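SPOU RRNA methylase (Sulfolobus acidocaldarius, PDB 4CNG) methylates the ribose 2'-OH of cytidine 32 in tRNA as a homodimeric SPOUT-class enzyme that uses S-adenosyl-L-methionine as methyl donor. Local coordinates at residues 94-99 and 146-151; 128-133 and 164-169. The protein carries 1 engineered substitution. One frame throughout, in Å; residues are numbered along the deposited sequence.

Interaction 1. Residues 94-99 and 146-151; sequences KIATSS and DFLLFI. With SAH (S-adenosyl-L-homocysteine), chain C; SAH (S-adenosyl-L-homocysteine), chain D.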
ATOM      1  N   LYS A  94      -4.495 -16.298 -13.941  1.00 12.60           N
ATOM      2  CA  LYS A  94      -5.326 -15.242 -13.374  1.00 11.91           C
ATOM      3  C   LYS A  94      -5.342 -15.357 -11.853  1.00 11.48           C
ATOM      4  O   LYS A  94      -5.813 -16.357 -11.337  1.00 12.33           O
ATOM      5  CB  LYS A  94      -6.746 -15.344 -13.939  1.00 13.76           C
ATOM      6  CG  LYS A  94      -6.843 -15.139 -15.448  1.00 17.41           C
ATOM      7  CD  LYS A  94      -7.969 -15.959 -16.092  1.00 29.40           C
ATOM      8  CE  LYS A  94      -7.886 -15.941 -17.603  1.00 32.89           C
ATOM      9  NZ  LYS A  94      -8.401 -17.213 -18.149  1.00 59.81           N
ATOM     10  N   ILE A  95      -4.808 -14.350 -11.171  1.00 10.67           N
ATOM     11  CA  ILE A  95      -4.748 -14.349  -9.727  1.00 10.08           C
ATOM     12  C   ILE A  95      -5.666 -13.242  -9.229  1.00  9.54           C
ATOM     13  O   ILE A  95      -5.373 -12.055  -9.340  1.00 10.81           O
ATOM     14  CB  ILE A  95      -3.313 -14.185  -9.194  1.00 10.35           C
ATOM     15  CG1 ILE A  95      -2.459 -15.347  -9.736  1.00 12.07           C
ATOM     16  CG2 ILE A  95      -3.329 -14.129  -7.670  1.00 10.93           C
ATOM     17  CD1 ILE A  95      -1.034 -15.361  -9.221  1.00 12.66           C
ATOM     18  N   ALA A  96      -6.812 -13.625  -8.706  1.00  9.47           N
ATOM     19  CA  ALA A  96      -7.742 -12.716  -8.040  1.00  9.33           C
ATOM     20  C   ALA A  96      -7.244 -12.462  -6.608  1.00  9.36           C
ATOM     21  O   ALA A  96      -6.358 -13.165  -6.116  1.00  9.96           O
ATOM     22  CB  ALA A  96      -9.166 -13.323  -8.026  1.00 10.56           C
ATOM     23  N   THR A  97      -7.826 -11.458  -5.965  1.00  9.38           N
ATOM     24  CA  THR A  97      -7.462 -11.063  -4.581  1.00  9.22           C
ATOM     25  C   THR A  97      -8.744 -10.906  -3.790  1.00  9.46           C
ATOM     26  O   THR A  97      -9.790 -10.500  -4.307  1.00 11.09           O
ATOM     27  CB  THR A  97      -6.659  -9.740  -4.607  1.00  9.69           C
ATOM     28  OG1 THR A  97      -7.392  -8.757  -5.344  1.00 10.56           O
ATOM     29  CG2 THR A  97      -5.302  -9.945  -5.213  1.00 10.51           C
ATOM     30  N   SER A  98      -8.645 -11.196  -2.489  1.00  9.75           N
ATOM     31  CA  SER A  98      -9.752 -10.977  -1.559  1.00 10.96           C
ATOM     32  C   SER A  98      -9.188 -10.823  -0.148  1.00  9.92           C
ATOM     33  O   SER A  98      -8.262 -11.548   0.239  1.00 11.19           O
ATOM     34  CB  SER A  98     -10.745 -12.148  -1.587  1.00 12.68           C
ATOM     35  OG  SER A  98     -11.696 -12.060  -0.516  1.00 13.53           O
ATOM     36  N   SER A  99      -9.857 -10.004   0.641  1.00 10.99           N
ATOM     37  CA  SER A  99      -9.603  -9.848   2.048  1.00 12.08           C
ATOM     38  C   SER A  99     -10.173 -10.925   2.947  1.00 13.44           C
ATOM     39  O   SER A  99      -9.984 -10.837   4.165  1.00 14.78           O
ATOM     40  CB  SER A  99     -10.127  -8.491   2.526  1.00 14.16           C
ATOM     41  OG  SER A  99     -11.530  -8.402   2.387  1.00 16.85           O
ATOM     42  N   ASP A 146      -7.799 -18.357 -11.534  1.00 11.33           N
ATOM     43  CA  ASP A 146      -7.081 -19.569 -11.158  1.00 11.63           C
ATOM     44  C   ASP A 146      -6.770 -19.665  -9.660  1.00 11.05           C
ATOM     45  O   ASP A 146      -6.811 -20.751  -9.096  1.00 13.28           O
ATOM     46  CB  ASP A 146      -5.787 -19.666 -11.944  1.00 12.83           C
ATOM     47  CG  ASP A 146      -6.041 -19.753 -13.430  1.00 13.94           C
ATOM     48  OD1 ASP A 146      -6.662 -20.753 -13.825  1.00 19.27           O
ATOM     49  OD2 ASP A 146      -5.596 -18.879 -14.202  1.00 15.21           O
ATOM     50  N   PHE A 147      -6.429 -18.540  -9.056  1.00 10.81           N
ATOM     51  CA  PHE A 147      -6.043 -18.490  -7.657  1.00 10.35           C
ATOM     52  C   PHE A 147      -6.693 -17.276  -6.988  1.00  9.26           C
ATOM     53  O   PHE A 147      -7.075 -16.336  -7.676  1.00 10.54           O
ATOM     54  CB  PHE A 147      -4.513 -18.378  -7.516  1.00 10.84           C
ATOM     55  CG  PHE A 147      -3.751 -19.600  -7.989  1.00 11.68           C
ATOM     56  CD1 PHE A 147      -3.785 -20.766  -7.261  1.00 13.61           C
ATOM     57  CD2 PHE A 147      -2.976 -19.557  -9.116  1.00 13.63           C
ATOM     58  CE1 PHE A 147      -3.054 -21.864  -7.655  1.00 16.95           C
ATOM     59  CE2 PHE A 147      -2.252 -20.672  -9.531  1.00 16.38           C
ATOM     60  CZ  PHE A 147      -2.261 -21.795  -8.768  1.00 16.86           C
ATOM     61  N   LEU A 148      -6.797 -17.330  -5.668  1.00 10.18           N
ATOM     62  CA  LEU A 148      -7.350 -16.248  -4.873  1.00  9.55           C
ATOM     63  C   LEU A 148      -6.312 -15.908  -3.779  1.00  9.15           C
ATOM     64  O   LEU A 148      -6.096 -16.683  -2.845  1.00 10.42           O
ATOM     65  CB  LEU A 148      -8.660 -16.662  -4.229  1.00 10.72           C
ATOM     66  CG  LEU A 148      -9.392 -15.563  -3.484  1.00 11.01           C
ATOM     67  CD1 LEU A 148      -9.758 -14.415  -4.394  1.00 11.94           C
ATOM     68  CD2 LEU A 148     -10.601 -16.114  -2.743  1.00 13.04           C
ATOM     69  N   LEU A 149      -5.693 -14.762  -3.929  1.00  9.23           N
ATOM     70  CA  LEU A 149      -4.616 -14.293  -3.051  1.00  9.56           C
ATOM     71  C   LEU A 149      -5.172 -13.451  -1.923  1.00  9.20           C
ATOM     72  O   LEU A 149      -5.897 -12.500  -2.149  1.00  9.96           O
ATOM     73  CB  LEU A 149      -3.642 -13.460  -3.877  1.00  9.66           C
ATOM     74  CG  LEU A 149      -2.502 -12.755  -3.122  1.00 10.67           C
ATOM     75  CD1 LEU A 149      -1.550 -13.715  -2.503  1.00 11.80           C
ATOM     76  CD2 LEU A 149      -1.815 -11.790  -4.058  1.00 13.93           C
ATOM     77  N   PHE A 150      -4.817 -13.848  -0.715  1.00  9.72           N
ATOM     78  CA  PHE A 150      -5.011 -13.066   0.524  1.00 10.09           C
ATOM     79  C   PHE A 150      -3.696 -12.452   0.952  1.00  9.44           C
ATOM     80  O   PHE A 150      -2.708 -13.177   1.058  1.00 10.96           O
ATOM     81  CB  PHE A 150      -5.530 -13.988   1.646  1.00 11.91           C
ATOM     82  CG  PHE A 150      -5.697 -13.302   2.989  1.00 12.33           C
ATOM     83  CD1 PHE A 150      -6.603 -12.269   3.121  1.00 13.19           C
ATOM     84  CD2 PHE A 150      -4.942 -13.655   4.120  1.00 14.17           C
ATOM     85  CE1 PHE A 150      -6.740 -11.561   4.300  1.00 99.55           C
ATOM     86  CE2 PHE A 150      -5.141 -12.989   5.354  1.00 18.72           C
ATOM     87  CZ  PHE A 150      -6.045 -11.950   5.422  1.00 90.68           C
ATOM     88  N   ILE A 151      -3.696 -11.149   1.206  1.00  9.18           N
ATOM     89  CA  ILE A 151      -2.543 -10.483   1.814  1.00 10.52           C
ATOM     90  C   ILE A 151      -2.728 -10.526   3.322  1.00 10.58           C
ATOM     91  O   ILE A 151      -3.700  -9.986   3.851  1.00 10.75           O
ATOM     92  CB  ILE A 151      -2.522  -9.011   1.379  1.00 11.00           C
ATOM     93  CG1 ILE A 151      -2.436  -8.869  -0.153  1.00 14.16           C
ATOM     94  CG2 ILE A 151      -1.368  -8.299   2.090  1.00 13.75           C
ATOM     95  CD1 ILE A 151      -2.854  -7.513  -0.688  1.00 16.40           C
TER
HETATM   96  N   SAH C1157     -16.234  -5.096   1.384  1.00 23.61           N
HETATM   97  CA  SAH C1157     -15.400  -5.502   0.222  1.00 18.02           C
HETATM   98  CB  SAH C1157     -14.005  -4.941   0.439  1.00 16.99           C
HETATM   99  CG  SAH C1157     -13.188  -4.812  -0.859  1.00 14.47           C
HETATM  100  SD  SAH C1157     -11.569  -4.117  -0.555  1.00 12.63           S
HETATM  101  C   SAH C1157     -15.430  -7.000   0.123  1.00 25.55           C
HETATM  102  O   SAH C1157     -15.948  -7.680   1.011  1.00 56.48           O
HETATM  103  OXT SAH C1157     -15.089  -7.576  -0.890  1.00 29.59           O
HETATM  104  C5' SAH C1157     -11.145  -3.724  -2.253  1.00 11.42           C
HETATM  105  C4' SAH C1157     -10.161  -4.669  -2.930  1.00  8.98           C
HETATM  106  O4' SAH C1157      -8.893  -4.584  -2.259  1.00  9.22           O
HETATM  107  C3' SAH C1157     -10.501  -6.116  -2.879  1.00  8.66           C
HETATM  108  O3' SAH C1157     -11.478  -6.423  -3.886  1.00  9.92           O
HETATM  109  C2' SAH C1157      -9.173  -6.786  -3.096  1.00  8.27           C
HETATM  110  O2' SAH C1157      -8.814  -6.723  -4.471  1.00  8.92           O
HETATM  111  C1' SAH C1157      -8.244  -5.864  -2.297  1.00  8.65           C
HETATM  112  N9  SAH C1157      -8.024  -6.293  -0.884  1.00  8.06           N
HETATM  113  C8  SAH C1157      -8.263  -5.561   0.240  1.00  8.64           C
HETATM  114  N7  SAH C1157      -7.733  -6.196   1.322  1.00  8.82           N
HETATM  115  C5  SAH C1157      -7.129  -7.314   0.852  1.00  8.34           C
HETATM  116  C6  SAH C1157      -6.344  -8.330   1.430  1.00  8.41           C
HETATM  117  N6  SAH C1157      -6.090  -8.376   2.754  1.00  9.44           N
HETATM  118  N1  SAH C1157      -5.870  -9.276   0.655  1.00  8.99           N
HETATM  119  C2  SAH C1157      -6.103  -9.230  -0.666  1.00  9.77           C
HETATM  120  N3  SAH C1157      -6.794  -8.309  -1.321  1.00  8.92           N
HETATM  121  C4  SAH C1157      -7.274  -7.347  -0.564  1.00  7.90           C
HETATM  122  N   SAH D1158     -16.926  -9.803  -2.686  1.00 18.07           N
HETATM  123  CA  SAH D1158     -16.141 -10.755  -1.841  1.00 19.54           C
HETATM  124  CB  SAH D1158     -16.272 -12.166  -2.414  1.00 29.85           C
HETATM  125  CG  SAH D1158     -17.675 -12.720  -2.519  1.00 35.98           C
HETATM  126  SD  SAH D1158     -17.509 -14.367  -3.090  1.00 28.61           S
HETATM  127  C   SAH D1158     -14.691 -10.448  -1.886  1.00 15.67           C
HETATM  128  O   SAH D1158     -14.276  -9.973  -2.952  1.00 16.56           O
HETATM  129  OXT SAH D1158     -13.954 -10.792  -0.962  1.00 20.96           O
HETATM  130  C5' SAH D1158     -16.626 -15.065  -1.758  1.00 28.35           C
HETATM  131  C4' SAH D1158     -17.177 -16.452  -1.458  1.00 32.03           C
HETATM  132  O4' SAH D1158     -16.325 -17.137  -0.549  1.00 30.83           O
HETATM  133  C3' SAH D1158     -18.551 -16.410  -0.800  1.00 34.11           C
HETATM  134  O3' SAH D1158     -19.583 -16.583  -1.762  1.00 69.03           O
HETATM  135  C2' SAH D1158     -18.545 -17.537   0.220  1.00 33.27           C
HETATM  136  O2' SAH D1158     -19.483 -18.580  -0.097  1.00 47.48           O
HETATM  137  C1' SAH D1158     -17.122 -18.084   0.165  1.00 30.09           C
HETATM  138  N9  SAH D1158     -16.516 -18.189   1.494  1.00 32.95           N
HETATM  139  C8  SAH D1158     -15.658 -19.159   1.847  1.00 39.57           C
HETATM  140  N7  SAH D1158     -15.118 -18.882   3.054  1.00 37.75           N
HETATM  141  C5  SAH D1158     -15.592 -17.685   3.446  1.00 30.56           C
HETATM  142  C6  SAH D1158     -15.417 -16.830   4.631  1.00 31.72           C
HETATM  143  N6  SAH D1158     -14.593 -17.226   5.633  1.00 37.48           N
HETATM  144  N1  SAH D1158     -16.094 -15.651   4.662  1.00 40.62           N
HETATM  145  C2  SAH D1158     -16.898 -15.261   3.645  1.00 32.68           C
HETATM  146  N3  SAH D1158     -17.102 -15.990   2.527  1.00 29.72           N
HETATM  147  C4  SAH D1158     -16.457 -17.178   2.370  1.00 29.37           C
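Two neighbouring parallel strands of the SPOUT sheet, 93-97 and 147-149, pair here and run out into the cofactor pocket, with I95 opposite F147, A96 opposite L148 and T97 opposite L149. The pairing starts at D146, whose OD2 takes the N-H of K94 at 2.8 Å on its anti lone pair, while K94 O receives both D146 N and F147 N. A lysine in place of D146 would probably leave the K94 N-H without its carboxylate acceptor and put a second positive charge near K94. Further along, L149 N reaches A96 O at 2.8 Å with a nearly straight N-H (175°), and S98 N closes the series on L149 O. I95 CG2 lies against L149 CB (3.9 Å) on one face; on the other, L148 CD1 touches A96 CB, and it also reaches S98 CB just past the strand end. Beyond the strands, I151 N donates to N1 of the chain C SAH at 2.9 Å and I151 O accepts from N6, reading the adenine edge. T97 OG1 accepts from that ligand's O2' (2.6 Å); S98 OG donates to OXT of the chain D SAH. Strand 125-130 borders I95, strand 111-112 continues the sheet past L148, and helix 162-175 packs on L149 and I151.

Interaction 2. Residues 128-133 and 164-169; sequences FIFGRE and HAVGIV. With SAH (S-adenosyl-L-homocysteine), chain C.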
ATOM      1  N   PHE A 128      -3.070  -9.959 -12.291  1.00 10.80           N
ATOM      2  CA  PHE A 128      -3.413  -9.751 -10.883  1.00 10.02           C
ATOM      3  C   PHE A 128      -4.649  -8.881 -10.846  1.00  9.31           C
ATOM      4  O   PHE A 128      -4.608  -7.754 -11.335  1.00 10.67           O
ATOM      5  CB  PHE A 128      -2.265  -9.108 -10.097  1.00 10.52           C
ATOM      6  CG  PHE A 128      -1.160 -10.055  -9.737  1.00 11.21           C
ATOM      7  CD1 PHE A 128      -0.188 -10.430 -10.651  1.00 15.18           C
ATOM      8  CD2 PHE A 128      -1.183 -10.724  -8.531  1.00 11.71           C
ATOM      9  CE1 PHE A 128       0.799 -11.353 -10.305  1.00 15.35           C
ATOM     10  CE2 PHE A 128      -0.180 -11.598  -8.161  1.00 12.41           C
ATOM     11  CZ  PHE A 128       0.776 -11.926  -9.070  1.00 13.16           C
ATOM     12  N   ILE A 129      -5.719  -9.393 -10.240  1.00  9.09           N
ATOM     13  CA  ILE A 129      -7.050  -8.834 -10.383  1.00  9.29           C
ATOM     14  C   ILE A 129      -7.513  -8.358  -9.007  1.00  8.60           C
ATOM     15  O   ILE A 129      -7.509  -9.127  -8.037  1.00  9.59           O
ATOM     16  CB  ILE A 129      -8.057  -9.878 -10.938  1.00  9.72           C
ATOM     17  CG1 ILE A 129      -7.565 -10.456 -12.234  1.00 11.40           C
ATOM     18  CG2 ILE A 129      -9.436  -9.318 -11.020  1.00 11.76           C
ATOM     19  CD1 ILE A 129      -8.022 -11.874 -12.500  1.00 15.28           C
ATOM     20  N   PHE A 130      -7.924  -7.071  -8.933  1.00  8.10           N
ATOM     21  CA  PHE A 130      -8.387  -6.427  -7.714  1.00  8.18           C
ATOM     22  C   PHE A 130      -9.793  -5.929  -7.927  1.00  8.30           C
ATOM     23  O   PHE A 130     -10.161  -5.496  -9.022  1.00  9.52           O
ATOM     24  CB  PHE A 130      -7.441  -5.247  -7.361  1.00  7.91           C
ATOM     25  CG  PHE A 130      -6.034  -5.663  -7.027  1.00  8.26           C
ATOM     26  CD1 PHE A 130      -5.125  -5.941  -7.998  1.00  8.36           C
ATOM     27  CD2 PHE A 130      -5.643  -5.775  -5.710  1.00  9.07           C
ATOM     28  CE1 PHE A 130      -3.850  -6.377  -7.681  1.00  9.22           C
ATOM     29  CE2 PHE A 130      -4.347  -6.161  -5.383  1.00  9.24           C
ATOM     30  CZ  PHE A 130      -3.457  -6.468  -6.367  1.00  9.77           C
ATOM     31  N   GLY A 131     -10.565  -6.001  -6.867  1.00  8.54           N
ATOM     32  CA  GLY A 131     -11.970  -5.656  -6.901  1.00  9.01           C
ATOM     33  C   GLY A 131     -12.334  -4.277  -6.402  1.00  9.05           C
ATOM     34  O   GLY A 131     -11.515  -3.387  -6.191  1.00  9.49           O
ATOM     35  N   ARG A 132     -13.650  -4.099  -6.327  1.00  9.90           N
ATOM     36  CA  ARG A 132     -14.292  -2.816  -6.045  1.00 10.07           C
ATOM     37  C   ARG A 132     -14.146  -2.440  -4.586  1.00 10.43           C
ATOM     38  O   ARG A 132     -14.241  -3.297  -3.715  1.00 11.63           O
ATOM     39  CB  ARG A 132     -15.784  -2.988  -6.392  1.00 11.45           C
ATOM     40  CG  ARG A 132     -16.064  -3.404  -7.832  1.00 11.46           C
ATOM     41  CD  ARG A 132     -17.439  -4.031  -7.964  1.00 11.93           C
ATOM     42  NE  ARG A 132     -17.691  -4.552  -9.305  1.00 12.66           N
ATOM     43  CZ  ARG A 132     -17.374  -5.763  -9.725  1.00 12.14           C
ATOM     44  NH1 ARG A 132     -16.707  -6.608  -8.971  1.00 12.11           N
ATOM     45  NH2 ARG A 132     -17.691  -6.132 -10.946  1.00 12.33           N
ATOM     46  N   GLU A 133     -13.983  -1.152  -4.316  1.00 11.37           N
ATOM     47  CA  GLU A 133     -13.883  -0.723  -2.949  1.00 12.37           C
ATOM     48  C   GLU A 133     -15.125  -1.149  -2.172  1.00 13.95           C
ATOM     49  O   GLU A 133     -15.027  -1.580  -1.036  1.00 16.50           O
ATOM     50  CB  GLU A 133     -13.687   0.790  -2.865  1.00 13.44           C
ATOM     51  CG  GLU A 133     -12.428   1.313  -3.533  1.00 15.57           C
ATOM     52  CD  GLU A 133     -12.604   1.880  -4.950  1.00 15.42           C
ATOM     53  OE1 GLU A 133     -13.312   1.188  -5.787  1.00 17.46           O
ATOM     54  OE2 GLU A 133     -11.966   2.969  -5.239  1.00 13.93           O
ATOM     55  N   HIS A 164      -3.756   0.398  -1.580  1.00  8.24           N
ATOM     56  CA  HIS A 164      -2.735  -0.129  -0.662  1.00  8.94           C
ATOM     57  C   HIS A 164      -2.518  -1.612  -0.830  1.00  8.68           C
ATOM     58  O   HIS A 164      -1.378  -2.064  -0.779  1.00  9.66           O
ATOM     59  CB  HIS A 164      -3.050   0.307   0.773  1.00  9.08           C
ATOM     60  CG  HIS A 164      -3.045   1.798   0.927  1.00  9.49           C
ATOM     61  ND1 HIS A 164      -4.116   2.582   0.539  1.00 10.94           N
ATOM     62  CD2 HIS A 164      -2.050   2.655   1.263  1.00 10.63           C
ATOM     63  CE1 HIS A 164      -3.779   3.855   0.655  1.00 11.50           C
ATOM     64  NE2 HIS A 164      -2.539   3.932   1.122  1.00 11.99           N
ATOM     65  N   ALA A 165      -3.611  -2.365  -1.097  1.00  8.43           N
ATOM     66  CA  ALA A 165      -3.473  -3.740  -1.476  1.00  8.76           C
ATOM     67  C   ALA A 165      -2.651  -3.893  -2.767  1.00  8.38           C
ATOM     68  O   ALA A 165      -1.746  -4.739  -2.862  1.00  9.54           O
ATOM     69  CB  ALA A 165      -4.831  -4.388  -1.628  1.00  9.18           C
ATOM     70  N   VAL A 166      -2.958  -3.054  -3.749  1.00  8.29           N
ATOM     71  CA  VAL A 166      -2.221  -3.095  -5.013  1.00  9.15           C
ATOM     72  C   VAL A 166      -0.724  -2.802  -4.715  1.00  8.72           C
ATOM     73  O   VAL A 166       0.152  -3.489  -5.205  1.00  9.67           O
ATOM     74  CB  VAL A 166      -2.777  -2.085  -5.986  1.00  8.47           C
ATOM     75  CG1 VAL A 166      -1.853  -1.931  -7.178  1.00 10.90           C
ATOM     76  CG2 VAL A 166      -4.166  -2.514  -6.463  1.00  8.68           C
ATOM     77  N   GLY A 167      -0.430  -1.767  -3.919  1.00  8.71           N
ATOM     78  CA  GLY A 167       0.969  -1.411  -3.657  1.00  9.34           C
ATOM     79  C   GLY A 167       1.742  -2.535  -2.993  1.00  9.47           C
ATOM     80  O   GLY A 167       2.886  -2.782  -3.336  1.00 10.35           O
ATOM     81  N   ILE A 168       1.123  -3.234  -2.047  1.00  9.00           N
ATOM     82  CA  ILE A 168       1.783  -4.336  -1.365  1.00  9.71           C
ATOM     83  C   ILE A 168       2.093  -5.452  -2.350  1.00  9.74           C
ATOM     84  O   ILE A 168       3.163  -6.027  -2.321  1.00 10.71           O
ATOM     85  CB  ILE A 168       0.951  -4.804  -0.160  1.00  9.97           C
ATOM     86  CG1 ILE A 168       1.067  -3.770   0.953  1.00 10.23           C
ATOM     87  CG2 ILE A 168       1.345  -6.209   0.262  1.00 12.26           C
ATOM     88  CD1 ILE A 168       0.013  -3.847   2.007  1.00 12.25           C
ATOM     89  N   VAL A 169       1.111  -5.829  -3.204  1.00 10.02           N
ATOM     90  CA  VAL A 169       1.355  -6.880  -4.159  1.00 10.30           C
ATOM     91  C   VAL A 169       2.461  -6.492  -5.146  1.00 10.64           C
ATOM     92  O   VAL A 169       3.336  -7.304  -5.488  1.00 12.38           O
ATOM     93  CB  VAL A 169       0.046  -7.293  -4.875  1.00 10.20           C
ATOM     94  CG1 VAL A 169       0.302  -8.292  -5.980  1.00 12.66           C
ATOM     95  CG2 VAL A 169      -0.899  -7.894  -3.839  1.00 11.37           C
TER
HETATM   96  N   SAH C1157     -16.234  -5.096   1.384  1.00 23.61           N
HETATM   97  CA  SAH C1157     -15.400  -5.502   0.222  1.00 18.02           C
HETATM   98  CB  SAH C1157     -14.005  -4.941   0.439  1.00 16.99           C
HETATM   99  CG  SAH C1157     -13.188  -4.812  -0.859  1.00 14.47           C
HETATM  100  SD  SAH C1157     -11.569  -4.117  -0.555  1.00 12.63           S
HETATM  101  C   SAH C1157     -15.430  -7.000   0.123  1.00 25.55           C
HETATM  102  O   SAH C1157     -15.948  -7.680   1.011  1.00 56.48           O
HETATM  103  OXT SAH C1157     -15.089  -7.576  -0.890  1.00 29.59           O
HETATM  104  C5' SAH C1157     -11.145  -3.724  -2.253  1.00 11.42           C
HETATM  105  C4' SAH C1157     -10.161  -4.669  -2.930  1.00  8.98           C
HETATM  106  O4' SAH C1157      -8.893  -4.584  -2.259  1.00  9.22           O
HETATM  107  C3' SAH C1157     -10.501  -6.116  -2.879  1.00  8.66           C
HETATM  108  O3' SAH C1157     -11.478  -6.423  -3.886  1.00  9.92           O
HETATM  109  C2' SAH C1157      -9.173  -6.786  -3.096  1.00  8.27           C
HETATM  110  O2' SAH C1157      -8.814  -6.723  -4.471  1.00  8.92           O
HETATM  111  C1' SAH C1157      -8.244  -5.864  -2.297  1.00  8.65           C
HETATM  112  N9  SAH C1157      -8.024  -6.293  -0.884  1.00  8.06           N
HETATM  113  C8  SAH C1157      -8.263  -5.561   0.240  1.00  8.64           C
HETATM  114  N7  SAH C1157      -7.733  -6.196   1.322  1.00  8.82           N
HETATM  115  C5  SAH C1157      -7.129  -7.314   0.852  1.00  8.34           C
HETATM  116  C6  SAH C1157      -6.344  -8.330   1.430  1.00  8.41           C
HETATM  117  N6  SAH C1157      -6.090  -8.376   2.754  1.00  9.44           N
HETATM  118  N1  SAH C1157      -5.870  -9.276   0.655  1.00  8.99           N
HETATM  119  C2  SAH C1157      -6.103  -9.230  -0.666  1.00  9.77           C
HETATM  120  N3  SAH C1157      -6.794  -8.309  -1.321  1.00  8.92           N
HETATM  121  C4  SAH C1157      -7.274  -7.347  -0.564  1.00  7.90           C
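Strand 128-130 and helix segment 164-169 run nearly antiparallel, at 163° between their N-to-C directions, with axes 10.0 Å apart and no hydrogen bond between them; the strand meets the helix through its phenylalanine rings, which touch side chains and, at F130, backbone of the helix. F130 carries most of the contact. Its CB points toward the helix, and chi1 -65°, with CG anti to the carbonyl carbon, lays the ring against two valines in different ways. V166 CG2 sits over one face, 3.6 Å from the ring centroid and only 10° off the normal, which makes a well-centred CH-pi contact. V169 instead approaches at the ring edge: its CB lies in the ring plane and its CG2 is 3.9 Å from F130 CZ. The same valine divides its branches between two rings, since CG1, anti to the backbone N, turns to F128 and touches F128 CD2 at 3.8 Å. A165 meets F130 CE2 with its carbonyl carbon C (3.9 Å), while A165 CB lies 3.8 Å from C1' of the chain C SAH. Where the strand ends, G131 N donates to O2' of that SAH at 3.1 Å and, weakly, to O3'. A CB at G131 would come within about 2.5 Å of O3' of the same SAH, consistent with glycine at this point. The contact thus joins the sheet core to the helix while forming part of the cofactor pocket. Strands 22-28 and 93-97 flank strand 125-130, placing L25 and T97 beside F130, and farther along helix 162-175 L173 meets F128; H164 stacks on H164 of the second subunit.

Overall arrangement
Interactions 1 and 2, with centres 9 Å apart, share one sheet and one ligand. Strands 93-97 and 125-130 are adjacent, and I129 N lies 2.8 Å from I95 O, a probable hydrogen bond. T97 OG1, 2.7 Å from I129 O, probably donates there while accepting from the ribose of the chain C SAH, tying that site to the neighbouring strand. I151 CD1 packs on A165 O at 3.7 Å, where the loop after strand 147-149 meets helix 162-175. Both contacts grip the ribose O2', interaction 1 through T97 OG1 and interaction 2 through G131 N; I151 adds the adenine-edge bonds, and S98 of interaction 1 meets the chain D SAH. P158 O and L160 N also bond the chain C SAH.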